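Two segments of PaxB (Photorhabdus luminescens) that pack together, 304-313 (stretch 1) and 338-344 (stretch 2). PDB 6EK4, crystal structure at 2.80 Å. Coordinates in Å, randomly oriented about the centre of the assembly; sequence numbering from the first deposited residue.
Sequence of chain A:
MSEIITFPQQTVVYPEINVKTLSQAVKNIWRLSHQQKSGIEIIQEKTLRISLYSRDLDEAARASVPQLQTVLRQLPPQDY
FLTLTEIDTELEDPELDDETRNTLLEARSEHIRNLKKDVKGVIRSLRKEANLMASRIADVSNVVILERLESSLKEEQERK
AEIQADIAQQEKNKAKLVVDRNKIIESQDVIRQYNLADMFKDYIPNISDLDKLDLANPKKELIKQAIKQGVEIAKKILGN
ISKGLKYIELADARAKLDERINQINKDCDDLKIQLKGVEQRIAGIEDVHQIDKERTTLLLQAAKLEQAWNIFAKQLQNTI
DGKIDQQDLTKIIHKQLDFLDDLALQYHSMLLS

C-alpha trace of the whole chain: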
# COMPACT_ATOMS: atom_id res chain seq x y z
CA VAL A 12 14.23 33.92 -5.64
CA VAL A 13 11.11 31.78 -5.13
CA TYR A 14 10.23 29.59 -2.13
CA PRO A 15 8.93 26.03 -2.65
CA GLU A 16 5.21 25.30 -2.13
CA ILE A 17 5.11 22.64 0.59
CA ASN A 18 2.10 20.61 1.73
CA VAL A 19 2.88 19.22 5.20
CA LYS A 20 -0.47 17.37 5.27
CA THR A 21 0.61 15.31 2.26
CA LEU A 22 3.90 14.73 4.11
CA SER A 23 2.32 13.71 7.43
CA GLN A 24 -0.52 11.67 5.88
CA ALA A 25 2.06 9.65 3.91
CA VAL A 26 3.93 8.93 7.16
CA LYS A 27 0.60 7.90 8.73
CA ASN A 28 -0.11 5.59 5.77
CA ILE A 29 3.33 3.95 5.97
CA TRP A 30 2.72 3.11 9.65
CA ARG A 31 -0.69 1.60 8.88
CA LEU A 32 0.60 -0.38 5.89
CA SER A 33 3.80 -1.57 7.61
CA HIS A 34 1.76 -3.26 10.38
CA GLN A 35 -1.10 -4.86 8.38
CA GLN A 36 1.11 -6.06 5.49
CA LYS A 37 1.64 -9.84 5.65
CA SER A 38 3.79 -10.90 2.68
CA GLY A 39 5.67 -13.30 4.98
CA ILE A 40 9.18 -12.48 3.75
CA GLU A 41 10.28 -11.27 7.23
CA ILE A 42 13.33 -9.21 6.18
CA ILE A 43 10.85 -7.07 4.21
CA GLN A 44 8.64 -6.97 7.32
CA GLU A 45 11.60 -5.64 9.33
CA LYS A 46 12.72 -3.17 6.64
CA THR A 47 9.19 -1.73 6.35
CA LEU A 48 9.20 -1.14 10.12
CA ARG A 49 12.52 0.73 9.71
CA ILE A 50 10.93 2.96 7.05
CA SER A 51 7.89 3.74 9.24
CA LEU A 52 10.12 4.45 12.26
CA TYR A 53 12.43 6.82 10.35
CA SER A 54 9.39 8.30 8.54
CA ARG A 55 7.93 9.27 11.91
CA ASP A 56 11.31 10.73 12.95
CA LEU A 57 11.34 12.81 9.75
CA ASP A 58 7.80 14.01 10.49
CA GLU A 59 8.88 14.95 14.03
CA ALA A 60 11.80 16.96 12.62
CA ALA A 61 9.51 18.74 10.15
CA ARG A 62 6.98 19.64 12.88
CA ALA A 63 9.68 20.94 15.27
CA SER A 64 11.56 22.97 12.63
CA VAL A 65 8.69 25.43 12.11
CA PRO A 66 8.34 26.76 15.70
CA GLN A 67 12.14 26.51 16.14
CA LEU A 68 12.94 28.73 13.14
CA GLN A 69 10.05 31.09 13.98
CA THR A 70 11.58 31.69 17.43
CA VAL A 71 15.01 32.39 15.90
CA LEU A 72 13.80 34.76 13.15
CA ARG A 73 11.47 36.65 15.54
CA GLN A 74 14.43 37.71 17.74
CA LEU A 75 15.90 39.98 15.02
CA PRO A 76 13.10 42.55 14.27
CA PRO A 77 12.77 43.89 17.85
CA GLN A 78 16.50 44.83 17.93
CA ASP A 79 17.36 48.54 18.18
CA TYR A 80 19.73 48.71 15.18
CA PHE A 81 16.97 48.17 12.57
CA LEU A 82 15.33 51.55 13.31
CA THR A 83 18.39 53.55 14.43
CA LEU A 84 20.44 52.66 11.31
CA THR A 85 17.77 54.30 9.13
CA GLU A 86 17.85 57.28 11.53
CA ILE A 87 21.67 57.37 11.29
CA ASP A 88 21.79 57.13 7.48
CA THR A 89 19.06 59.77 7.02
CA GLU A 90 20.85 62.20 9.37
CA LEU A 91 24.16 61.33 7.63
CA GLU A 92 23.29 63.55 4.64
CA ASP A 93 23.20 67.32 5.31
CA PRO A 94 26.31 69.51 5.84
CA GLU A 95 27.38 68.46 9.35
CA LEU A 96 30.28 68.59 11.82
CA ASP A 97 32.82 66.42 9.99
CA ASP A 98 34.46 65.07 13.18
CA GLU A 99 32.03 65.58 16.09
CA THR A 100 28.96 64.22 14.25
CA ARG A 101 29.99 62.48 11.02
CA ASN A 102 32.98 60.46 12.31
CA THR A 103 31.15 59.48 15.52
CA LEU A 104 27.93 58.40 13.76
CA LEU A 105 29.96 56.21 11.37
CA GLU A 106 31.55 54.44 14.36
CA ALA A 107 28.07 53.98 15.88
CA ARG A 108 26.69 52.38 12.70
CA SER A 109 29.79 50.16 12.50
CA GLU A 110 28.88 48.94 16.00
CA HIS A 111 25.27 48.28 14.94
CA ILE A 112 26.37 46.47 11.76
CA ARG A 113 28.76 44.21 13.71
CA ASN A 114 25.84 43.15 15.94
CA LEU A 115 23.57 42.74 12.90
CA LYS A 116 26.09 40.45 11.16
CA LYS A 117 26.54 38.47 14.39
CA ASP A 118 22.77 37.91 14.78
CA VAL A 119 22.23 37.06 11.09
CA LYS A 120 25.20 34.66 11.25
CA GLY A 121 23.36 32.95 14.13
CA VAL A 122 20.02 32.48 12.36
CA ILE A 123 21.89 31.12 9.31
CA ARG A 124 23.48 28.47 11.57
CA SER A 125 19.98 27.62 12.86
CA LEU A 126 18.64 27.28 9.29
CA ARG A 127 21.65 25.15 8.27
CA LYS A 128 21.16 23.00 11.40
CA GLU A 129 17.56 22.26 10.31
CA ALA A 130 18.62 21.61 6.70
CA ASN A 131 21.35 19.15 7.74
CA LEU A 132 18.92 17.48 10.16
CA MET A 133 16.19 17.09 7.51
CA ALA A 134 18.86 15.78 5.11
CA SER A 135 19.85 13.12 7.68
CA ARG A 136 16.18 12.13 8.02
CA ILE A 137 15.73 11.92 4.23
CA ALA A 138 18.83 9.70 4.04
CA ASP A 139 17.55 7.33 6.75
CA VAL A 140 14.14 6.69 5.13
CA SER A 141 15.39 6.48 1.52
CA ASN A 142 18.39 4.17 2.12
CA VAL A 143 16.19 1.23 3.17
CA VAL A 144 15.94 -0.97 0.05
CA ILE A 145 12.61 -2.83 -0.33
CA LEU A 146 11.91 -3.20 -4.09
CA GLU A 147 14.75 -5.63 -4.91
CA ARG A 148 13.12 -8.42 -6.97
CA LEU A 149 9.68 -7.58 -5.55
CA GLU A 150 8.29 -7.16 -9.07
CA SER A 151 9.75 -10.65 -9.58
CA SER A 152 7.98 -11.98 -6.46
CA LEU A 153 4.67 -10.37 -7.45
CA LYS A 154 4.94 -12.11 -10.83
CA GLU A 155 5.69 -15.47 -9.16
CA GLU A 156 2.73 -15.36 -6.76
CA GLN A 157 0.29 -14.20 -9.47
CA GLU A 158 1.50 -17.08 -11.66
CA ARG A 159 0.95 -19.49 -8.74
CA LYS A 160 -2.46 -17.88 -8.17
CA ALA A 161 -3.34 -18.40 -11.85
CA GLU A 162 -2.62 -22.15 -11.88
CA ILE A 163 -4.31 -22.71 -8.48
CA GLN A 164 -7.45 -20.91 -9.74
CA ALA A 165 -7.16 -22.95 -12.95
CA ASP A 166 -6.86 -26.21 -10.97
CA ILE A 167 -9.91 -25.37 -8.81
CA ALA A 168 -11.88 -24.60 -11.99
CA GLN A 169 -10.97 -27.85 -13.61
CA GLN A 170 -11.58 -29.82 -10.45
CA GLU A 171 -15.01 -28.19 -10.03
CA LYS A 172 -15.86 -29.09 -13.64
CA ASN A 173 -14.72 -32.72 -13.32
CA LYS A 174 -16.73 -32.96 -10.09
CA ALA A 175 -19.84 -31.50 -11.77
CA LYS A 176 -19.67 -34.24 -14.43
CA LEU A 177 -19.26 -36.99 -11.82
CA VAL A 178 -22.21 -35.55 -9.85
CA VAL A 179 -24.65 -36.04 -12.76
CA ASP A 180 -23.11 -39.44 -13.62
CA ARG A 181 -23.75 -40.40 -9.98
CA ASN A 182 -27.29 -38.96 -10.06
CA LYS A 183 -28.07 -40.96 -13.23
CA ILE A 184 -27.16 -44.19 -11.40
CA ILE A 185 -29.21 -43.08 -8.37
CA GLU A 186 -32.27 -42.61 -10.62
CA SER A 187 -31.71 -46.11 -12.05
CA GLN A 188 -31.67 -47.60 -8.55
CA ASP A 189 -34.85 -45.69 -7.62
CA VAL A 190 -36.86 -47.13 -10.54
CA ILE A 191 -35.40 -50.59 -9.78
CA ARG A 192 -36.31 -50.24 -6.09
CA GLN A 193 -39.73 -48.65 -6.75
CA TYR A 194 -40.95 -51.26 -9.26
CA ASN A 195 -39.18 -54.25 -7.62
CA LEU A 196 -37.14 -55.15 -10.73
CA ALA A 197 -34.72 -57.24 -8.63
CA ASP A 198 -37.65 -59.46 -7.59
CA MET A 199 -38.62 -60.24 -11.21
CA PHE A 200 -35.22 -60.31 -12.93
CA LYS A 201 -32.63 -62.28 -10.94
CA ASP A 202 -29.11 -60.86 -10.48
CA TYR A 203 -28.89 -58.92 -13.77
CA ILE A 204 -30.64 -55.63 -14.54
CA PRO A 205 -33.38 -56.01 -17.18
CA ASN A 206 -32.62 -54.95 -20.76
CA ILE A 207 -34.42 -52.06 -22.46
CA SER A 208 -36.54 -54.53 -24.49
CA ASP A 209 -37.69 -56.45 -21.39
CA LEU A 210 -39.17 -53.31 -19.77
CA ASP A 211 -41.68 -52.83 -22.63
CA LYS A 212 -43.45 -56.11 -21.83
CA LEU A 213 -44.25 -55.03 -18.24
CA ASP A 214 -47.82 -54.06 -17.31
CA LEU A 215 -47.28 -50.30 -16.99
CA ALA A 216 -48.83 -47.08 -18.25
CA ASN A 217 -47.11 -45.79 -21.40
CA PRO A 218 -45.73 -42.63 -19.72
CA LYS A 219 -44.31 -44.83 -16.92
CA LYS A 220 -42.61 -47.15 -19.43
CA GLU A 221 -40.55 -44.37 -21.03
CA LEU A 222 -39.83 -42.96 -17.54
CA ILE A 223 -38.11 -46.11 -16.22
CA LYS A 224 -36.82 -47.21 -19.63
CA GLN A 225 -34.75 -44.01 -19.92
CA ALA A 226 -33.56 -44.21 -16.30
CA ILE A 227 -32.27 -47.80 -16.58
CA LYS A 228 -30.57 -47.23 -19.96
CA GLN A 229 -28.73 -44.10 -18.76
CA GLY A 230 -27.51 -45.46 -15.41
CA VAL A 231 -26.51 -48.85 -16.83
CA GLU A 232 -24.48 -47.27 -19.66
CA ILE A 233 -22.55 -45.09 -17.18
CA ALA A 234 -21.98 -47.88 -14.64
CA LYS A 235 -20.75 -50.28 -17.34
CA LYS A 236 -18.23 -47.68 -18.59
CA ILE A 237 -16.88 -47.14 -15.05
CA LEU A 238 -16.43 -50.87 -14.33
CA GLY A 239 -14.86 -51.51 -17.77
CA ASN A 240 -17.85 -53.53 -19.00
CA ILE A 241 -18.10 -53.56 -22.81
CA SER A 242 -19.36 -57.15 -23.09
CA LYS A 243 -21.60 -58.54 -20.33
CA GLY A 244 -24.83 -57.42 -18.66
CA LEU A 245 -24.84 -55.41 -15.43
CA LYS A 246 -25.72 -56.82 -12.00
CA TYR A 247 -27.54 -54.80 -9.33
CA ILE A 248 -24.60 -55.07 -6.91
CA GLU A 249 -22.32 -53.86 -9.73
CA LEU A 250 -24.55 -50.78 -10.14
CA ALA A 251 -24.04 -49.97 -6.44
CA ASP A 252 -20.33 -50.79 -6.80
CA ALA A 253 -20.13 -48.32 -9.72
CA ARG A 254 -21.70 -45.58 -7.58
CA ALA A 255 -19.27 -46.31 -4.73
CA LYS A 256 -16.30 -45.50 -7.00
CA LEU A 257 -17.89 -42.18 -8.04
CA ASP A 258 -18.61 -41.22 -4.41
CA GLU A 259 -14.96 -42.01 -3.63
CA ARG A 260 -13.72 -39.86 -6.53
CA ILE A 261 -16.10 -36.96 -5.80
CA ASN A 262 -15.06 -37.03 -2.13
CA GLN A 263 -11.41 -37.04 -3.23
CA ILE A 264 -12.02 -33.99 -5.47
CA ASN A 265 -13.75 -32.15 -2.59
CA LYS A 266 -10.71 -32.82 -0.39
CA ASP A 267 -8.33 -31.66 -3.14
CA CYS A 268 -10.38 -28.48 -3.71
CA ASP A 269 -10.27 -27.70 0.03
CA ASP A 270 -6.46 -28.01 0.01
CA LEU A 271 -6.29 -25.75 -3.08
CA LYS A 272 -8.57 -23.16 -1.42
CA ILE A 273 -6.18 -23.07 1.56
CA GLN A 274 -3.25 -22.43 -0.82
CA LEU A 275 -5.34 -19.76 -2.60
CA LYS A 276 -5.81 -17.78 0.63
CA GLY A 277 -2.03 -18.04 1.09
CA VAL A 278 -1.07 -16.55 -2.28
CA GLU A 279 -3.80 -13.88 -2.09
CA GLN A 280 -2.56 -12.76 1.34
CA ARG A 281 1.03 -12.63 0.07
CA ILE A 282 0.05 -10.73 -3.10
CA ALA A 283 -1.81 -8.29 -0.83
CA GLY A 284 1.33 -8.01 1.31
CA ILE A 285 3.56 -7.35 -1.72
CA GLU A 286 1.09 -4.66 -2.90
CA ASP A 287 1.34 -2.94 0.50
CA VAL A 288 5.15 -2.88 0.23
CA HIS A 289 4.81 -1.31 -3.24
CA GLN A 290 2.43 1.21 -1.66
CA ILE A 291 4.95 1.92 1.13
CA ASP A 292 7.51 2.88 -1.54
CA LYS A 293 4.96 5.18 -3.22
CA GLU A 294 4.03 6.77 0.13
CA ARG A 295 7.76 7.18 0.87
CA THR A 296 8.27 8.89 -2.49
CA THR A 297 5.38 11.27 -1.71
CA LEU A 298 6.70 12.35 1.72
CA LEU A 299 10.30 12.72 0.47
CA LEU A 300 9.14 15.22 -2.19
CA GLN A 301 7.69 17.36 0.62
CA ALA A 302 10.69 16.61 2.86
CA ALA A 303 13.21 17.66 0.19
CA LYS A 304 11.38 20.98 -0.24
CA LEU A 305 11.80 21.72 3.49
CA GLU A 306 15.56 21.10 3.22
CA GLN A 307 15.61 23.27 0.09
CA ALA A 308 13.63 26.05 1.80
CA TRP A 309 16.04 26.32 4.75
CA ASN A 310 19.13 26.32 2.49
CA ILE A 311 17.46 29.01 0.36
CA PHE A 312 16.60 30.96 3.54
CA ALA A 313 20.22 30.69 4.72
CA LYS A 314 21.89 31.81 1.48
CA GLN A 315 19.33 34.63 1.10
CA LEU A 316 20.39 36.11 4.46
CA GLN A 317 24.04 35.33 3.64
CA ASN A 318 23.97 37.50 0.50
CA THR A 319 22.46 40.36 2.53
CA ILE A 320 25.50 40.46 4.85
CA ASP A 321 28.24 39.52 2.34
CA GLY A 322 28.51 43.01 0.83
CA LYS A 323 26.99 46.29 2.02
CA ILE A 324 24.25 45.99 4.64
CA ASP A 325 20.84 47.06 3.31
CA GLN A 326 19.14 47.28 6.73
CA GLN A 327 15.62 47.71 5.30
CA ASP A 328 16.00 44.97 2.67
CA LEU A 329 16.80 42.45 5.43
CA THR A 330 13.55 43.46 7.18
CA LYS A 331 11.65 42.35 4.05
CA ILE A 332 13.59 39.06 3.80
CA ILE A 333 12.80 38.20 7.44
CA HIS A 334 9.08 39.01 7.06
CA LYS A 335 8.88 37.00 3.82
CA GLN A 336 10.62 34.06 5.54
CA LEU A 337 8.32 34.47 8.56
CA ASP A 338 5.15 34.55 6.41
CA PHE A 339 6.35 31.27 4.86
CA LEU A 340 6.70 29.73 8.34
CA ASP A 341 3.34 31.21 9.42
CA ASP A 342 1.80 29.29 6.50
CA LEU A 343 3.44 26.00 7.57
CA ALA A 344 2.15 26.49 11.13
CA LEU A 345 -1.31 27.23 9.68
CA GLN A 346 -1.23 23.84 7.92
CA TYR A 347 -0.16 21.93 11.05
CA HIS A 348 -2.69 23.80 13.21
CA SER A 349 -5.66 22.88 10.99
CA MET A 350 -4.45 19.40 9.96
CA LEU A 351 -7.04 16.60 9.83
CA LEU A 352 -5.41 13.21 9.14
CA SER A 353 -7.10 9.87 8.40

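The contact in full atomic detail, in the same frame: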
# COMPACT_ATOMS: atom_id res chain seq x y z
N LYS A 304 11.72 19.57 -0.10
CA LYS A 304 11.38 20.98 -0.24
C LYS A 304 11.60 21.77 1.06
O LYS A 304 11.88 22.97 1.01
CB LYS A 304 9.93 21.14 -0.71
CG LYS A 304 9.71 20.74 -2.17
CD LYS A 304 8.23 20.76 -2.53
CE LYS A 304 8.00 20.26 -3.95
NZ LYS A 304 6.57 20.36 -4.36
N LEU A 305 11.48 21.10 2.20
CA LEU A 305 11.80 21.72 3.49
C LEU A 305 13.30 21.97 3.62
O LEU A 305 13.72 23.06 4.02
CB LEU A 305 11.32 20.84 4.65
CG LEU A 305 9.81 20.72 4.85
CD1 LEU A 305 9.47 19.53 5.73
CD2 LEU A 305 9.24 22.00 5.44
N GLU A 306 14.10 20.97 3.27
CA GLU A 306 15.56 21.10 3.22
C GLU A 306 15.97 22.22 2.27
O GLU A 306 16.84 23.04 2.59
CB GLU A 306 16.20 19.78 2.78
CG GLU A 306 17.72 19.76 2.85
CD GLU A 306 18.34 18.56 2.16
OE1 GLU A 306 17.60 17.61 1.80
OE2 GLU A 306 19.57 18.55 1.97
N GLN A 307 15.34 22.25 1.10
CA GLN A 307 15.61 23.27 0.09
C GLN A 307 15.26 24.67 0.61
O GLN A 307 16.02 25.61 0.43
CB GLN A 307 14.83 22.97 -1.20
CG GLN A 307 15.17 23.87 -2.38
CD GLN A 307 14.38 23.53 -3.62
OE1 GLN A 307 13.87 22.42 -3.78
NE2 GLN A 307 14.26 24.50 -4.53
N ALA A 308 14.10 24.78 1.25
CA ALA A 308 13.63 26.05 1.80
C ALA A 308 14.62 26.66 2.79
O ALA A 308 14.93 27.84 2.72
CB ALA A 308 12.27 25.88 2.46
N TRP A 309 15.13 25.83 3.71
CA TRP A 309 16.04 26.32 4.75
C TRP A 309 17.41 26.72 4.17
O TRP A 309 18.00 27.70 4.62
CB TRP A 309 16.23 25.30 5.88
CG TRP A 309 14.95 24.69 6.42
CD1 TRP A 309 14.80 23.42 6.89
CD2 TRP A 309 13.66 25.32 6.54
NE1 TRP A 309 13.50 23.21 7.30
CE2 TRP A 309 12.78 24.36 7.09
CE3 TRP A 309 13.16 26.59 6.23
CZ2 TRP A 309 11.44 24.63 7.35
CZ3 TRP A 309 11.82 26.86 6.49
CH2 TRP A 309 10.98 25.89 7.04
N ASN A 310 17.89 25.97 3.18
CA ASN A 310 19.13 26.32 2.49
C ASN A 310 18.98 27.58 1.63
O ASN A 310 19.93 28.35 1.48
CB ASN A 310 19.65 25.15 1.65
CG ASN A 310 20.38 24.10 2.47
OD1 ASN A 310 21.03 24.42 3.47
ND2 ASN A 310 20.29 22.85 2.05
N ILE A 311 17.79 27.77 1.06
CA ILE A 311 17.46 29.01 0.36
C ILE A 311 17.41 30.17 1.35
O ILE A 311 18.00 31.23 1.11
CB ILE A 311 16.11 28.89 -0.40
CG1 ILE A 311 16.31 28.07 -1.68
CG2 ILE A 311 15.55 30.27 -0.75
CD1 ILE A 311 15.01 27.63 -2.34
N PHE A 312 16.70 29.97 2.46
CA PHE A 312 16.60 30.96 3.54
C PHE A 312 17.97 31.39 4.05
O PHE A 312 18.20 32.57 4.30
CB PHE A 312 15.78 30.39 4.71
CG PHE A 312 14.28 30.51 4.54
CD1 PHE A 312 13.68 30.50 3.29
CD2 PHE A 312 13.47 30.61 5.67
CE1 PHE A 312 12.31 30.60 3.16
CE2 PHE A 312 12.10 30.71 5.55
CZ PHE A 312 11.51 30.71 4.29
N ALA A 313 18.87 30.42 4.21
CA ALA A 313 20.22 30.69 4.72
C ALA A 313 21.05 31.54 3.76
O ALA A 313 21.61 32.55 4.15
CB ALA A 313 20.93 29.38 5.02
N ASP A 338 6.44 34.84 7.03
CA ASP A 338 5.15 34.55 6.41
C ASP A 338 5.10 33.12 5.85
O ASP A 338 4.05 32.48 5.89
CB ASP A 338 4.84 35.55 5.28
CG ASP A 338 4.42 36.91 5.80
OD1 ASP A 338 4.45 37.14 7.02
OD2 ASP A 338 4.05 37.76 4.96
N PHE A 339 6.23 32.65 5.34
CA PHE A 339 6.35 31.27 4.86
C PHE A 339 6.20 30.27 6.00
O PHE A 339 5.54 29.24 5.85
CB PHE A 339 7.69 31.07 4.16
CG PHE A 339 7.92 29.67 3.68
CD1 PHE A 339 7.32 29.21 2.52
CD2 PHE A 339 8.75 28.80 4.40
CE1 PHE A 339 7.53 27.91 2.08
CE2 PHE A 339 8.96 27.51 3.96
CZ PHE A 339 8.35 27.06 2.80
N LEU A 340 6.81 30.58 7.15
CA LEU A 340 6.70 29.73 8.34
C LEU A 340 5.30 29.81 8.96
O LEU A 340 4.78 28.81 9.45
CB LEU A 340 7.76 30.10 9.37
CG LEU A 340 9.22 29.85 8.96
CD1 LEU A 340 10.17 30.51 9.95
CD2 LEU A 340 9.51 28.36 8.85
N ASP A 341 4.71 31.01 8.94
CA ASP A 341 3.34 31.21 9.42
C ASP A 341 2.35 30.34 8.65
O ASP A 341 1.37 29.85 9.22
CB ASP A 341 2.92 32.68 9.28
CG ASP A 341 3.67 33.61 10.23
OD1 ASP A 341 4.36 33.12 11.14
OD2 ASP A 341 3.57 34.84 10.04
N ASP A 342 2.61 30.16 7.36
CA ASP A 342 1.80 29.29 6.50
C ASP A 342 1.95 27.82 6.90
O ASP A 342 0.96 27.09 6.95
CB ASP A 342 2.19 29.47 5.03
CG ASP A 342 1.47 28.51 4.11
OD1 ASP A 342 2.15 27.68 3.46
OD2 ASP A 342 0.22 28.56 4.05
N LEU A 343 3.18 27.38 7.16
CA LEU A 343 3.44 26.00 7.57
C LEU A 343 2.79 25.68 8.91
O LEU A 343 2.26 24.59 9.10
CB LEU A 343 4.95 25.72 7.64
CG LEU A 343 5.71 25.74 6.31
CD1 LEU A 343 7.20 25.52 6.56
CD2 LEU A 343 5.18 24.68 5.35
N ALA A 344 2.83 26.64 9.84
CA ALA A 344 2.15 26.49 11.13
C ALA A 344 0.64 26.44 10.95
O ALA A 344 -0.05 25.71 11.66
CB ALA A 344 2.54 27.64 12.06

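Helices that run side by side at a generous distance can still make contact, provided that large apolar side chains bridge the gap, and the pairing of 304-313 with 338-344 in PaxB illustrates the principle. The two helical segments run nearly antiparallel, at 157° between their N-to-C directions, and their axes come no closer than 12.8 Å. Even the nearest backbone positions are well separated: CA of A308 lies 9.5 Å from CA of F339, and CA of L305 lies 10.2 Å from CA of L343. No hydrogen bond crosses the interface. Backbone hydrogen bonding is satisfied within each helix, as in F312 N to A308 O at 2.8 Å, so the association rests on side-chain packing alone, and the buried surface is modest, 242 Å² summed over both sides. L305, A308, W309, F312, L340 and L343 are buried, while F339 stays partly exposed.

Aromatic contacts make up one part of that packing. F339 points toward the opposite helix with chi1 in the t well and gives up more area to the contact than any other residue. Its CD2 lies 3.4 Å from CZ of F312, which also points across the gap. The two rings meet obliquely, with centroids 5.4 Å apart and planes at 67°. W309 reaches the same phenylalanine from another position: its CZ3 lies 3.9 Å from F339 CE2, at the edge of the F339 ring. A308 also points toward the partner, and its CB, a short methyl, sits 4.0 Å from F339 CE2.

Contacts involving leucine extend the apolar patch. The CA-to-CB bond of W309 points sideways, yet its indole, with chi1 in the m well, swings nearer to the second helix. W309 CH2 lies 3.4 Å from CD2 of L340 and 3.8 Å from CD1 of L343, so one broad side chain touches three partners. L340 likewise leaves its backbone sideways and brings its end closer. L305 follows the same pattern, and its CD2 meets L343 CD1 at 4.2 Å, a looser contact. Leucine suits these places because its apolar methyl can pack against indole carbons, or, in L305, against another leucine methyl.

The spacing of the contacting residues reflects helical periodicity. L305, A308, W309 and F312 recur at intervals of three and four, as do F339, L340 and L343 within their shorter segment, placing apolar groups along one side of each helix. Polar residues such as E306, N310, D338 and D341 lie out of reach of the partner, leaving the interface wholly apolar.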